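Local coordinates for synaptotagmin-4 (Rattus norvegicus, PDB 1W15), which takes part in moving neuronal dense core vesicles through its interaction with KIF1A, and is represented here by its C2B domain, at residues V21-Q26 and L32-L37; D52-V57 and S111-I116; L59-K64 and I90-L95; L121-E126 and G131-I136. One frame throughout, in Å; residues are numbered along the deposited sequence.

Interaction 1: residues V21-Q26 and L32-L37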
loop_
_atom_site.group_PDB
_atom_site.type_symbol
_atom_site.label_atom_id
_atom_site.label_comp_id
_atom_site.label_asym_id
_atom_site.label_seq_id
_atom_site.Cartn_x
_atom_site.Cartn_y
_atom_site.Cartn_z
ATOM N N VAL A 21 8.243 3.074 7.514
ATOM C CA VAL A 21 7.177 4.063 7.286
ATOM C C VAL A 21 7.351 4.629 5.876
ATOM O O VAL A 21 8.463 4.578 5.340
ATOM C CB VAL A 21 7.134 5.215 8.325
ATOM C CG1 VAL A 21 6.769 4.679 9.750
ATOM C CG2 VAL A 21 8.448 6.057 8.320
ATOM N N SER A 22 6.248 5.040 5.253
ATOM C CA SER A 22 6.343 5.653 3.918
ATOM C C SER A 22 5.587 6.963 3.973
ATOM O O SER A 22 4.513 7.025 4.616
ATOM C CB SER A 22 5.714 4.718 2.853
ATOM O OG SER A 22 5.846 5.262 1.562
ATOM N N LEU A 23 6.118 8.024 3.348
ATOM C CA LEU A 23 5.437 9.317 3.386
ATOM C C LEU A 23 5.438 9.898 1.983
ATOM O O LEU A 23 6.336 9.554 1.195
ATOM C CB LEU A 23 6.142 10.294 4.346
ATOM C CG LEU A 23 5.963 10.066 5.888
ATOM C CD1 LEU A 23 6.932 9.060 6.374
ATOM C CD2 LEU A 23 6.136 11.398 6.649
ATOM N N CYS A 24 4.423 10.711 1.675
ATOM C CA CYS A 24 4.294 11.385 0.365
ATOM C C CYS A 24 3.716 12.773 0.615
ATOM O O CYS A 24 2.637 12.900 1.223
ATOM C CB CYS A 24 3.336 10.615 -0.559
ATOM S SG CYS A 24 3.133 11.418 -2.129
ATOM N N TYR A 25 4.420 13.821 0.160
ATOM C CA TYR A 25 3.949 15.195 0.331
ATOM C C TYR A 25 3.288 15.651 -0.988
ATOM O O TYR A 25 3.932 15.748 -2.032
ATOM C CB TYR A 25 5.114 16.133 0.669
ATOM C CG TYR A 25 4.762 17.612 0.784
ATOM C CD1 TYR A 25 3.586 18.023 1.417
ATOM C CD2 TYR A 25 5.633 18.612 0.282
ATOM C CE1 TYR A 25 3.254 19.388 1.545
ATOM C CE2 TYR A 25 5.315 19.986 0.423
ATOM C CZ TYR A 25 4.124 20.352 1.045
ATOM O OH TYR A 25 3.762 21.676 1.190
ATOM N N GLN A 26 1.980 15.850 -0.907
ATOM C CA GLN A 26 1.155 16.326 -2.023
ATOM C C GLN A 26 1.290 17.882 -1.990
ATOM O O GLN A 26 0.389 18.572 -1.500
ATOM C CB GLN A 26 -0.322 15.723 -1.908
ATOM C CG GLN A 26 -0.485 14.250 -1.465
ATOM C CD GLN A 26 -1.707 13.464 -1.974
ATOM O OE1 GLN A 26 -1.833 12.275 -1.665
ATOM N NE2 GLN A 26 -2.679 13.911 -2.759
ATOM N N LEU A 32 -0.353 15.417 3.492
ATOM C CA LEU A 32 0.821 14.582 3.631
ATOM C C LEU A 32 0.236 13.226 3.934
ATOM O O LEU A 32 -0.574 13.091 4.872
ATOM C CB LEU A 32 1.645 15.047 4.837
ATOM C CG LEU A 32 2.855 14.206 5.250
ATOM C CD1 LEU A 32 4.045 14.258 4.213
ATOM C CD2 LEU A 32 3.311 14.695 6.652
ATOM N N THR A 33 0.628 12.215 3.174
ATOM C CA THR A 33 0.117 10.884 3.473
ATOM C C THR A 33 1.212 10.100 4.166
ATOM O O THR A 33 2.386 10.160 3.779
ATOM C CB THR A 33 -0.427 10.198 2.204
ATOM O OG1 THR A 33 0.651 9.688 1.424
ATOM C CG2 THR A 33 -1.064 11.279 1.295
ATOM N N VAL A 34 0.838 9.392 5.225
ATOM C CA VAL A 34 1.819 8.694 6.046
ATOM C C VAL A 34 1.311 7.255 6.169
ATOM O O VAL A 34 0.160 7.034 6.596
ATOM C CB VAL A 34 1.903 9.335 7.476
ATOM C CG1 VAL A 34 2.810 8.517 8.391
ATOM C CG2 VAL A 34 2.387 10.855 7.444
ATOM N N VAL A 35 2.162 6.302 5.847
ATOM C CA VAL A 35 1.796 4.894 5.973
ATOM C C VAL A 35 2.684 4.291 7.052
ATOM O O VAL A 35 3.917 4.289 6.967
ATOM C CB VAL A 35 1.985 4.078 4.650
ATOM C CG1 VAL A 35 1.405 2.633 4.809
ATOM C CG2 VAL A 35 1.331 4.833 3.464
ATOM N N VAL A 36 2.048 3.730 8.059
ATOM C CA VAL A 36 2.802 2.935 9.049
ATOM C C VAL A 36 2.742 1.483 8.532
ATOM O O VAL A 36 1.637 0.867 8.458
ATOM C CB VAL A 36 2.162 3.008 10.475
ATOM C CG1 VAL A 36 2.985 2.147 11.448
ATOM C CG2 VAL A 36 2.149 4.500 10.988
ATOM N N LEU A 37 3.904 0.946 8.153
ATOM C CA LEU A 37 3.917 -0.302 7.416
ATOM C C LEU A 37 4.120 -1.461 8.399
ATOM O O LEU A 37 3.212 -2.290 8.553
ATOM C CB LEU A 37 4.984 -0.284 6.320
ATOM C CG LEU A 37 4.519 0.653 5.185
ATOM C CD1 LEU A 37 5.662 1.324 4.400
ATOM C CD2 LEU A 37 3.676 -0.220 4.224
#
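Leu-23 and Val-34 lie side by side in a non-hydrogen-bonded pair, and Leu-23 CD2 meets Val-34 CG2 at 3.9 Å. They form one packed patch on the inward face, and Leu-32 extends it: with CG anti to the backbone N (chi1 174°), Leu-32 CD1 is carried across to the partner strand, 4.1 Å from Tyr-25 CB. The same methyl, Leu-32 CD1, is 3.6 Å from Cys-24 O. Strands 18-26 and 31-40 form the antiparallel hairpin at the start of the C2B beta-sandwich. Its inward face sets Val-21 and Val-34 against Phe-102 of the second sheet and Leu-23 against helix 128-138. Between the strands, Ser-22 with Val-35 and Cys-24 with Thr-33 each make two backbone hydrogen bonds, Val-35 N to Ser-22 O being 2.8 Å long. Leu-23 CA brings its C-H to Thr-33 O at 3.2 Å. Looser is the pair Val-21 and Val-36, where Val-21 CG1 comes no nearer than 4.4 Å to Val-36 CA. The other face has a tight point, Leu-37 CD1 on Ser-22 CB at 3.7 Å. Ser-22 OG turns to a partner beyond the hairpin, a hydrogen bond with Gln-143, while Gln-26 packs on Ile-144 of the second subunit.

Interaction 2: residues D52-V57 and S111-I116. With NA (sodium ion), chain F; CA (calcium ion), chain B.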
loop_
_atom_site.group_PDB
_atom_site.type_symbol
_atom_site.label_atom_id
_atom_site.label_comp_id
_atom_site.label_asym_id
_atom_site.label_seq_id
_atom_site.Cartn_x
_atom_site.Cartn_y
_atom_site.Cartn_z
ATOM N N ASP A 52 2.207 -6.099 22.666
ATOM C CA ASP A 52 1.025 -6.002 21.799
ATOM C C ASP A 52 1.086 -4.636 21.161
ATOM O O ASP A 52 0.422 -3.721 21.661
ATOM C CB ASP A 52 -0.236 -6.112 22.658
ATOM C CG ASP A 52 -0.262 -7.396 23.445
ATOM O OD1 ASP A 52 -0.163 -8.465 22.830
ATOM O OD2 ASP A 52 -0.346 -7.438 24.679
ATOM N N PRO A 53 1.928 -4.465 20.123
ATOM C CA PRO A 53 2.202 -3.122 19.604
ATOM C C PRO A 53 1.101 -2.444 18.795
ATOM O O PRO A 53 0.380 -3.104 18.061
ATOM C CB PRO A 53 3.454 -3.311 18.730
ATOM C CG PRO A 53 3.414 -4.807 18.326
ATOM C CD PRO A 53 2.739 -5.504 19.456
ATOM N N TYR A 54 0.998 -1.134 18.956
ATOM C CA TYR A 54 0.290 -0.274 17.995
ATOM C C TYR A 54 1.142 0.972 17.829
ATOM O O TYR A 54 2.103 1.183 18.582
ATOM C CB TYR A 54 -1.115 0.095 18.470
ATOM C CG TYR A 54 -1.205 0.907 19.745
ATOM C CD1 TYR A 54 -1.023 0.309 21.004
ATOM C CD2 TYR A 54 -1.487 2.269 19.690
ATOM C CE1 TYR A 54 -1.130 1.061 22.181
ATOM C CE2 TYR A 54 -1.575 3.056 20.864
ATOM C CZ TYR A 54 -1.382 2.450 22.075
ATOM O OH TYR A 54 -1.480 3.222 23.191
ATOM N N VAL A 55 0.802 1.806 16.855
ATOM C CA VAL A 55 1.598 2.977 16.617
ATOM C C VAL A 55 0.704 4.206 16.621
ATOM O O VAL A 55 -0.351 4.249 15.949
ATOM C CB VAL A 55 2.320 2.877 15.231
ATOM C CG1 VAL A 55 3.133 4.165 14.962
ATOM C CG2 VAL A 55 3.196 1.629 15.225
ATOM N N LYS A 56 1.146 5.213 17.353
ATOM C CA LYS A 56 0.481 6.493 17.398
ATOM C C LYS A 56 1.322 7.461 16.600
ATOM O O LYS A 56 2.557 7.440 16.703
ATOM C CB LYS A 56 0.437 6.977 18.860
ATOM C CG LYS A 56 -0.276 8.290 18.989
ATOM C CD LYS A 56 -1.089 8.290 20.230
ATOM C CE LYS A 56 -1.771 9.615 20.402
ATOM N NZ LYS A 56 -2.264 9.653 21.775
ATOM N N VAL A 57 0.655 8.302 15.819
ATOM C CA VAL A 57 1.315 9.234 14.923
ATOM C C VAL A 57 0.814 10.656 15.277
ATOM O O VAL A 57 -0.382 10.942 15.167
ATOM C CB VAL A 57 1.033 8.927 13.431
ATOM C CG1 VAL A 57 1.898 9.860 12.511
ATOM C CG2 VAL A 57 1.320 7.434 13.080
ATOM N N SER A 111 -3.310 -0.546 32.929
ATOM C CA SER A 111 -2.127 0.335 33.160
ATOM C C SER A 111 -1.861 1.246 31.992
ATOM O O SER A 111 -2.344 1.006 30.894
ATOM C CB SER A 111 -0.843 -0.465 33.389
ATOM O OG SER A 111 -0.640 -1.359 32.298
ATOM N N ARG A 112 -1.080 2.313 32.196
ATOM C CA ARG A 112 -0.753 3.191 31.059
ATOM C C ARG A 112 0.115 2.415 30.067
ATOM O O ARG A 112 1.015 1.698 30.488
ATOM C CB ARG A 112 -0.020 4.448 31.522
ATOM C CG ARG A 112 0.435 5.381 30.329
ATOM C CD ARG A 112 1.313 6.486 30.830
ATOM N NE ARG A 112 1.864 7.319 29.781
ATOM C CZ ARG A 112 1.482 8.566 29.558
ATOM N NH1 ARG A 112 0.534 9.151 30.293
ATOM N NH2 ARG A 112 2.079 9.246 28.635
ATOM N N ASN A 113 -0.194 2.510 28.771
ATOM C CA ASN A 113 0.534 1.779 27.725
ATOM C C ASN A 113 1.955 2.341 27.631
ATOM O O ASN A 113 2.141 3.542 27.577
ATOM C CB ASN A 113 -0.171 1.949 26.375
ATOM C CG ASN A 113 -1.527 1.251 26.346
ATOM O OD1 ASN A 113 -1.828 0.430 27.200
ATOM N ND2 ASN A 113 -2.337 1.570 25.356
ATOM N N GLU A 114 2.947 1.474 27.632
ATOM C CA GLU A 114 4.344 1.914 27.660
ATOM C C GLU A 114 4.822 2.233 26.262
ATOM O O GLU A 114 4.387 1.595 25.299
ATOM C CB GLU A 114 5.191 0.802 28.262
ATOM C CG GLU A 114 6.696 1.015 28.118
ATOM C CD GLU A 114 7.454 0.277 29.214
ATOM O OE1 GLU A 114 6.842 -0.627 29.815
ATOM O OE2 GLU A 114 8.632 0.619 29.511
ATOM N N VAL A 115 5.676 3.252 26.141
ATOM C CA VAL A 115 6.253 3.601 24.836
ATOM C C VAL A 115 7.403 2.637 24.638
ATOM O O VAL A 115 8.288 2.572 25.493
ATOM C CB VAL A 115 6.765 5.063 24.803
ATOM C CG1 VAL A 115 7.585 5.353 23.486
ATOM C CG2 VAL A 115 5.619 6.055 24.972
ATOM N N ILE A 116 7.358 1.853 23.564
ATOM C CA ILE A 116 8.396 0.874 23.254
ATOM C C ILE A 116 9.539 1.590 22.513
ATOM O O ILE A 116 10.734 1.305 22.729
ATOM C CB ILE A 116 7.817 -0.215 22.313
ATOM C CG1 ILE A 116 6.785 -1.104 23.009
ATOM C CG2 ILE A 116 8.933 -1.079 21.688
ATOM C CD1 ILE A 116 6.054 -2.046 21.982
HETATM NA NA NA F . -3.447 0.520 28.930
HETATM CA CA CA B . 0.769 -5.963 26.350
HETATM O O HOH W 1 -3.539 2.969 28.355
HETATM O O HOH W 2 0.886 -7.959 28.235
HETATM O O HOH W 3 -4.995 -0.179 27.264
HETATM O O HOH W 4 -5.858 0.509 30.473
#
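Tyr-54 and Asn-113 meet at the calcium-loop end of the C2B beta-sandwich, where strand 53-61 begins and the chain leads into strand 114-121, with strand 98-106 between them. The hydrogen bond runs from Asn-113 ND2 to Tyr-54 OH, nearly straight at 169°. The amide reaches the phenol at the ring edge, the hydroxyl lies close to the amide plane, and the ring and amide planes stand 74° apart. Apolar contact is slight: Ile-116 CD1 approaches Pro-53 CB at 4.4 Å. Each segment also holds a metal ion of its own, and Glu-108 contributes to both sites. Asp-52 OD2 binds a calcium ion at 2.5 Å, together with water, Asp-106, Ser-107 and Glu-108. Asp-52 OD1 accepts from Cys-76 N, a second-shell bond that fixes the carboxylate. A sodium ion sits beside Asn-113, held also by Ser-111 O at 2.3 Å, Glu-108 O and three waters. With CG anti to its carbonyl carbon (chi1 -68°), Asn-113 sets its amide between sodium and phenol. The sodium would be expected to polarise this amide and make its N-H a better donor. Asn-113 OD1 lies 2.4 Å from the sodium and Asn-113 ND2 2.9 Å from Tyr-54 OH.

Interaction 3: residues L59-K64 and I90-L95. With CA (calcium ion), chain C.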
loop_
_atom_site.group_PDB
_atom_site.type_symbol
_atom_site.label_atom_id
_atom_site.label_comp_id
_atom_site.label_asym_id
_atom_site.label_seq_id
_atom_site.Cartn_x
_atom_site.Cartn_y
_atom_site.Cartn_z
ATOM N N LEU A 59 1.197 14.855 14.562
ATOM C CA LEU A 59 1.684 15.829 13.591
ATOM C C LEU A 59 1.809 17.160 14.314
ATOM O O LEU A 59 0.870 17.568 15.002
ATOM C CB LEU A 59 0.645 15.981 12.478
ATOM C CG LEU A 59 1.041 16.906 11.328
ATOM C CD1 LEU A 59 2.066 16.239 10.455
ATOM C CD2 LEU A 59 -0.174 17.300 10.507
ATOM N N TYR A 60 2.969 17.821 14.165
ATOM C CA TYR A 60 3.258 19.084 14.877
ATOM C C TYR A 60 3.480 20.163 13.847
ATOM O O TYR A 60 4.185 19.928 12.853
ATOM C CB TYR A 60 4.541 18.958 15.670
ATOM C CG TYR A 60 4.359 18.009 16.836
ATOM C CD1 TYR A 60 3.783 18.464 18.038
ATOM C CD2 TYR A 60 4.723 16.658 16.722
ATOM C CE1 TYR A 60 3.561 17.588 19.135
ATOM C CE2 TYR A 60 4.538 15.793 17.812
ATOM C CZ TYR A 60 3.948 16.265 19.008
ATOM O OH TYR A 60 3.750 15.383 20.074
ATOM N N HIS A 61 2.920 21.334 14.116
ATOM C CA HIS A 61 3.306 22.571 13.391
ATOM C C HIS A 61 4.080 23.465 14.360
ATOM O O HIS A 61 3.515 23.996 15.312
ATOM C CB HIS A 61 2.047 23.250 12.896
ATOM C CG HIS A 61 2.310 24.429 12.007
ATOM N ND1 HIS A 61 1.311 25.303 11.620
ATOM C CD2 HIS A 61 3.451 24.873 11.424
ATOM C CE1 HIS A 61 1.833 26.235 10.841
ATOM N NE2 HIS A 61 3.127 25.998 10.708
ATOM N N ALA A 62 5.379 23.575 14.137
ATOM C CA ALA A 62 6.294 24.109 15.127
ATOM C C ALA A 62 6.161 23.187 16.363
ATOM O O ALA A 62 6.444 21.969 16.284
ATOM C CB ALA A 62 5.955 25.586 15.446
ATOM N N LYS A 63 5.705 23.711 17.488
ATOM C CA LYS A 63 5.676 22.818 18.654
ATOM C C LYS A 63 4.262 22.499 19.078
ATOM O O LYS A 63 4.037 21.949 20.156
ATOM C CB LYS A 63 6.493 23.416 19.789
ATOM C CG LYS A 63 7.988 23.284 19.572
ATOM C CD LYS A 63 8.695 23.954 20.728
ATOM C CE LYS A 63 10.131 24.342 20.371
ATOM N NZ LYS A 63 10.986 23.142 20.148
ATOM N N LYS A 64 3.304 22.831 18.231
ATOM C CA LYS A 64 1.914 22.586 18.565
ATOM C C LYS A 64 1.428 21.322 17.839
ATOM O O LYS A 64 1.526 21.245 16.617
ATOM C CB LYS A 64 1.060 23.800 18.151
ATOM C CG LYS A 64 -0.446 23.530 18.105
ATOM C CD LYS A 64 -1.230 24.812 17.803
ATOM C CE LYS A 64 -2.613 24.509 17.204
ATOM N NZ LYS A 64 -2.971 25.497 16.127
ATOM N N ILE A 90 -2.112 19.847 5.854
ATOM C CA ILE A 90 -0.981 20.663 6.229
ATOM C C ILE A 90 -1.514 22.083 6.128
ATOM O O ILE A 90 -1.962 22.500 5.063
ATOM C CB ILE A 90 0.247 20.427 5.266
ATOM C CG1 ILE A 90 0.696 18.963 5.291
ATOM C CG2 ILE A 90 1.405 21.390 5.580
ATOM C CD1 ILE A 90 1.147 18.426 6.695
ATOM N N PRO A 91 -1.542 22.803 7.250
ATOM C CA PRO A 91 -2.168 24.138 7.274
ATOM C C PRO A 91 -1.256 25.249 6.785
ATOM O O PRO A 91 -1.561 26.406 7.002
ATOM C CB PRO A 91 -2.489 24.340 8.760
ATOM C CG PRO A 91 -1.377 23.599 9.482
ATOM C CD PRO A 91 -1.023 22.405 8.577
ATOM N N CYS A 92 -0.128 24.928 6.182
ATOM C CA CYS A 92 0.791 25.958 5.703
ATOM C C CYS A 92 1.274 25.535 4.331
ATOM O O CYS A 92 0.949 24.438 3.864
ATOM C CB CYS A 92 1.971 26.128 6.672
ATOM S SG CYS A 92 2.608 24.573 7.375
ATOM N N GLU A 93 2.046 26.408 3.690
ATOM C CA GLU A 93 2.414 26.226 2.300
ATOM C C GLU A 93 3.630 25.338 2.068
ATOM O O GLU A 93 3.988 25.057 0.922
ATOM C CB GLU A 93 2.595 27.604 1.621
ATOM C CG GLU A 93 1.264 28.285 1.298
ATOM C CD GLU A 93 0.167 27.292 0.851
ATOM O OE1 GLU A 93 0.212 26.802 -0.311
ATOM O OE2 GLU A 93 -0.749 26.999 1.681
ATOM N N SER A 94 4.270 24.902 3.142
ATOM C CA SER A 94 5.389 23.989 3.032
ATOM C C SER A 94 5.496 23.148 4.297
ATOM O O SER A 94 4.756 23.386 5.266
ATOM C CB SER A 94 6.677 24.769 2.849
ATOM O OG SER A 94 7.028 25.426 4.060
ATOM N N LEU A 95 6.443 22.207 4.276
ATOM C CA LEU A 95 6.739 21.321 5.394
ATOM C C LEU A 95 7.869 21.826 6.326
ATOM O O LEU A 95 8.348 21.087 7.210
ATOM C CB LEU A 95 7.140 19.987 4.810
ATOM C CG LEU A 95 6.129 18.839 4.711
ATOM C CD1 LEU A 95 4.599 19.167 4.796
ATOM C CD2 LEU A 95 6.499 17.863 3.651
HETATM CA CA CA C . 4.443 25.218 -1.533
HETATM O O HOH W 5 6.465 25.257 -1.049
HETATM O O HOH W 6 2.783 23.660 -1.091
#
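The imidazole of His-61 has Cys-92 SG over one face, 4.0 Å from the ring centroid and 27° off the ring normal, a sulfur-aromatic contact. The sulfur is displaced toward the outer end of the ring, where His-61 NE2 is its nearest atom at 3.7 Å. Pro-91 approaches the same ring obliquely and from nearer its base, with Pro-91 CG 3.8 Å from His-61 ND1; the two side chains slide past each other in opposite directions. The histidine gets there because its CG is anti to the backbone N (chi1 -173°), which stretches the ring out from the strand end toward residues 90-95. In the C2 sandwich this segment belongs to the crossover between strand 80-89 of one sheet and strand 98-106 of the other. His-61 closes strand 53-61 and opens a type II' beta turn to Lys-64, with Ala-62 at the position of positive phi. The hairpin is closed by two backbone hydrogen bonds, His-61 N to Lys-64 O at 2.9 Å and Lys-64 N to His-61 O at 3.1 Å. With an alanine in place of His-61, Cys-92 SG and Pro-91 CG would probably both lose their partner on this strand, and the crossover would be less firmly tied to the turn. Deeper in, Leu-59 and Ile-90 cross at about a right angle, Leu-59 CD2 touching Ile-90 CD1 at 4.2 Å, and Leu-59 packs further on Val-100. On the outer side of the crossover, Glu-93 O binds a calcium ion at 2.5 Å, with two waters completing the ligands found.

Interaction 4: residues L121-E126 and G131-I136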
loop_
_atom_site.group_PDB
_atom_site.type_symbol
_atom_site.label_atom_id
_atom_site.label_comp_id
_atom_site.label_asym_id
_atom_site.label_seq_id
_atom_site.Cartn_x
_atom_site.Cartn_y
_atom_site.Cartn_z
ATOM N N LEU A 121 10.413 12.580 12.465
ATOM C CA LEU A 121 10.881 13.071 11.172
ATOM C C LEU A 121 10.560 14.540 11.088
ATOM O O LEU A 121 9.442 14.934 11.395
ATOM C CB LEU A 121 10.189 12.363 10.018
ATOM C CG LEU A 121 10.090 10.830 9.857
ATOM C CD1 LEU A 121 9.670 10.469 8.428
ATOM C CD2 LEU A 121 11.279 10.002 10.298
ATOM N N GLY A 122 11.529 15.356 10.669
ATOM C CA GLY A 122 11.311 16.791 10.602
ATOM C C GLY A 122 12.577 17.463 10.143
ATOM O O GLY A 122 13.594 16.780 9.968
ATOM N N ALA A 123 12.526 18.785 9.940
ATOM C CA ALA A 123 13.631 19.458 9.254
ATOM C C ALA A 123 14.890 19.475 10.112
ATOM O O ALA A 123 16.004 19.452 9.585
ATOM C CB ALA A 123 13.245 20.851 8.809
ATOM N N THR A 124 14.714 19.480 11.431
ATOM C CA THR A 124 15.854 19.503 12.329
ATOM C C THR A 124 16.092 18.172 13.015
ATOM O O THR A 124 16.944 18.097 13.896
ATOM C CB THR A 124 15.685 20.593 13.408
ATOM O OG1 THR A 124 14.527 20.290 14.202
ATOM C CG2 THR A 124 15.399 21.959 12.769
ATOM N N ALA A 125 15.344 17.136 12.635
ATOM C CA ALA A 125 15.535 15.806 13.212
ATOM C C ALA A 125 16.951 15.261 12.928
ATOM O O ALA A 125 17.507 15.433 11.831
ATOM C CB ALA A 125 14.441 14.812 12.738
ATOM N N GLU A 126 17.477 14.557 13.929
ATOM C CA GLU A 126 18.906 14.253 14.071
ATOM C C GLU A 126 19.659 13.445 12.983
ATOM O O GLU A 126 20.833 13.749 12.708
ATOM C CB GLU A 126 19.181 13.693 15.478
ATOM C CG GLU A 126 19.394 14.799 16.506
ATOM C CD GLU A 126 20.372 14.412 17.606
ATOM O OE1 GLU A 126 20.137 13.384 18.294
ATOM O OE2 GLU A 126 21.380 15.146 17.792
ATOM N N GLY A 131 17.051 12.750 7.110
ATOM C CA GLY A 131 17.270 12.476 5.664
ATOM C C GLY A 131 15.983 12.060 4.952
ATOM O O GLY A 131 15.757 12.368 3.779
ATOM N N HIS A 132 15.134 11.327 5.666
ATOM C CA HIS A 132 13.870 10.872 5.099
ATOM C C HIS A 132 12.988 12.109 4.843
ATOM O O HIS A 132 12.427 12.264 3.771
ATOM C CB HIS A 132 13.182 9.870 6.059
ATOM C CG HIS A 132 12.045 9.110 5.421
ATOM N ND1 HIS A 132 11.403 8.053 6.049
ATOM C CD2 HIS A 132 11.421 9.266 4.224
ATOM C CE1 HIS A 132 10.447 7.583 5.264
ATOM N NE2 HIS A 132 10.439 8.295 4.143
ATOM N N TRP A 133 12.923 13.011 5.838
ATOM C CA TRP A 133 12.169 14.266 5.662
ATOM C C TRP A 133 12.704 15.148 4.518
ATOM O O TRP A 133 11.930 15.729 3.766
ATOM C CB TRP A 133 12.201 15.078 6.934
ATOM C CG TRP A 133 11.105 16.106 7.030
ATOM C CD1 TRP A 133 11.243 17.494 6.976
ATOM C CD2 TRP A 133 9.707 15.854 7.202
ATOM N NE1 TRP A 133 10.012 18.082 7.158
ATOM C CE2 TRP A 133 9.055 17.107 7.286
ATOM C CE3 TRP A 133 8.934 14.688 7.318
ATOM C CZ2 TRP A 133 7.672 17.226 7.465
ATOM C CZ3 TRP A 133 7.549 14.808 7.504
ATOM C CH2 TRP A 133 6.938 16.076 7.572
ATOM N N LYS A 134 14.020 15.266 4.413
ATOM C CA LYS A 134 14.618 16.023 3.290
ATOM C C LYS A 134 14.156 15.485 1.910
ATOM O O LYS A 134 13.858 16.251 0.965
ATOM C CB LYS A 134 16.139 16.035 3.404
ATOM C CG LYS A 134 16.785 16.721 2.187
ATOM C CD LYS A 134 18.189 17.212 2.397
ATOM C CE LYS A 134 18.867 17.488 1.029
ATOM N NZ LYS A 134 18.206 18.581 0.157
ATOM N N GLU A 135 14.110 14.158 1.812
ATOM C CA GLU A 135 13.794 13.479 0.562
ATOM C C GLU A 135 12.314 13.741 0.213
ATOM O O GLU A 135 11.996 14.073 -0.944
ATOM C CB GLU A 135 14.124 11.980 0.660
ATOM C CG GLU A 135 14.308 11.303 -0.695
ATOM C CD GLU A 135 14.743 9.837 -0.593
ATOM O OE1 GLU A 135 15.304 9.446 0.451
ATOM O OE2 GLU A 135 14.529 9.080 -1.574
ATOM N N ILE A 136 11.446 13.640 1.239
ATOM C CA ILE A 136 9.995 13.978 1.221
ATOM C C ILE A 136 9.692 15.420 0.686
ATOM O O ILE A 136 8.721 15.644 -0.156
ATOM C CB ILE A 136 9.397 13.802 2.674
ATOM C CG1 ILE A 136 9.243 12.308 3.040
ATOM C CG2 ILE A 136 8.079 14.541 2.850
ATOM C CD1 ILE A 136 9.311 12.051 4.562
#
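The end of strand 114-121 lies against helix 128-138, just before the last strand of the C2B domain, and Gly-122 and Trp-133 carry the contact. Trp-133 CG, anti to the backbone N (chi1 -160°), carries the indole out from the helix to Gly-122. Gly-122 CA sits over one face of the indole, 3.6 Å from the centroid of the five-membered ring and 10° off its normal, a CH-pi contact. The backbone continues across that face, Gly-122 C reaching Trp-133 CD1 at 3.4 Å, and Leu-121 O lies above it nearer the rim. At the benzene end, Leu-121 CB touches Trp-133 CE3 at 3.8 Å. The glycine is almost fully extended (phi 178°), presenting the flat peptide to the ring; its buried N finds no hydrogen-bond partner. From Gly-122 to Ala-125 the chain then folds into a type I beta turn. This fixes the helix to the side of the sandwich: Trp-133 also packs on Leu-23 of one sheet and on Ile-98 and Val-100 of the other, while Trp-133 NE1 gives a weak hydrogen bond to Leu-95 O. If an alanine stood in place of Trp-133, the peptide of Gly-122 would probably lose the surface it lies on, Leu-95 O its weak donor, and a gap would be likely to open between sheets and helix. One residue back on each segment, Leu-121 CD1 approaches His-132 ND1 at 3.8 Å, obliquely to the ring. That imidazole is gripped at both nitrogens, His-132 ND1 by His-148 NE2 and His-132 NE2 by Ile-144 O.

Interactions 1 and 4 are buried, whereas interactions 2 and 3 lie partly exposed at the two ends of strand 53-61, their centres about 24 Å apart. Chemistry follows place: the hairpin of interaction 1 rests on backbone hydrogen bonds and aliphatic packing, interaction 4 on an indole face, interaction 3 on a sulfur over an imidazole, and interaction 2 on an amide-phenol bond beside a sodium ion, with a calcium ion bound nearby by Asp-52. Interaction 1 touches all the others. Val-36 packs on Val-55 and Val-57 between the sheets, Leu-23 meets Leu-121 at the helix side, and Tyr-25 lies against Leu-95, which in turn touches Trp-133 and so joins interaction 3 to interaction 4.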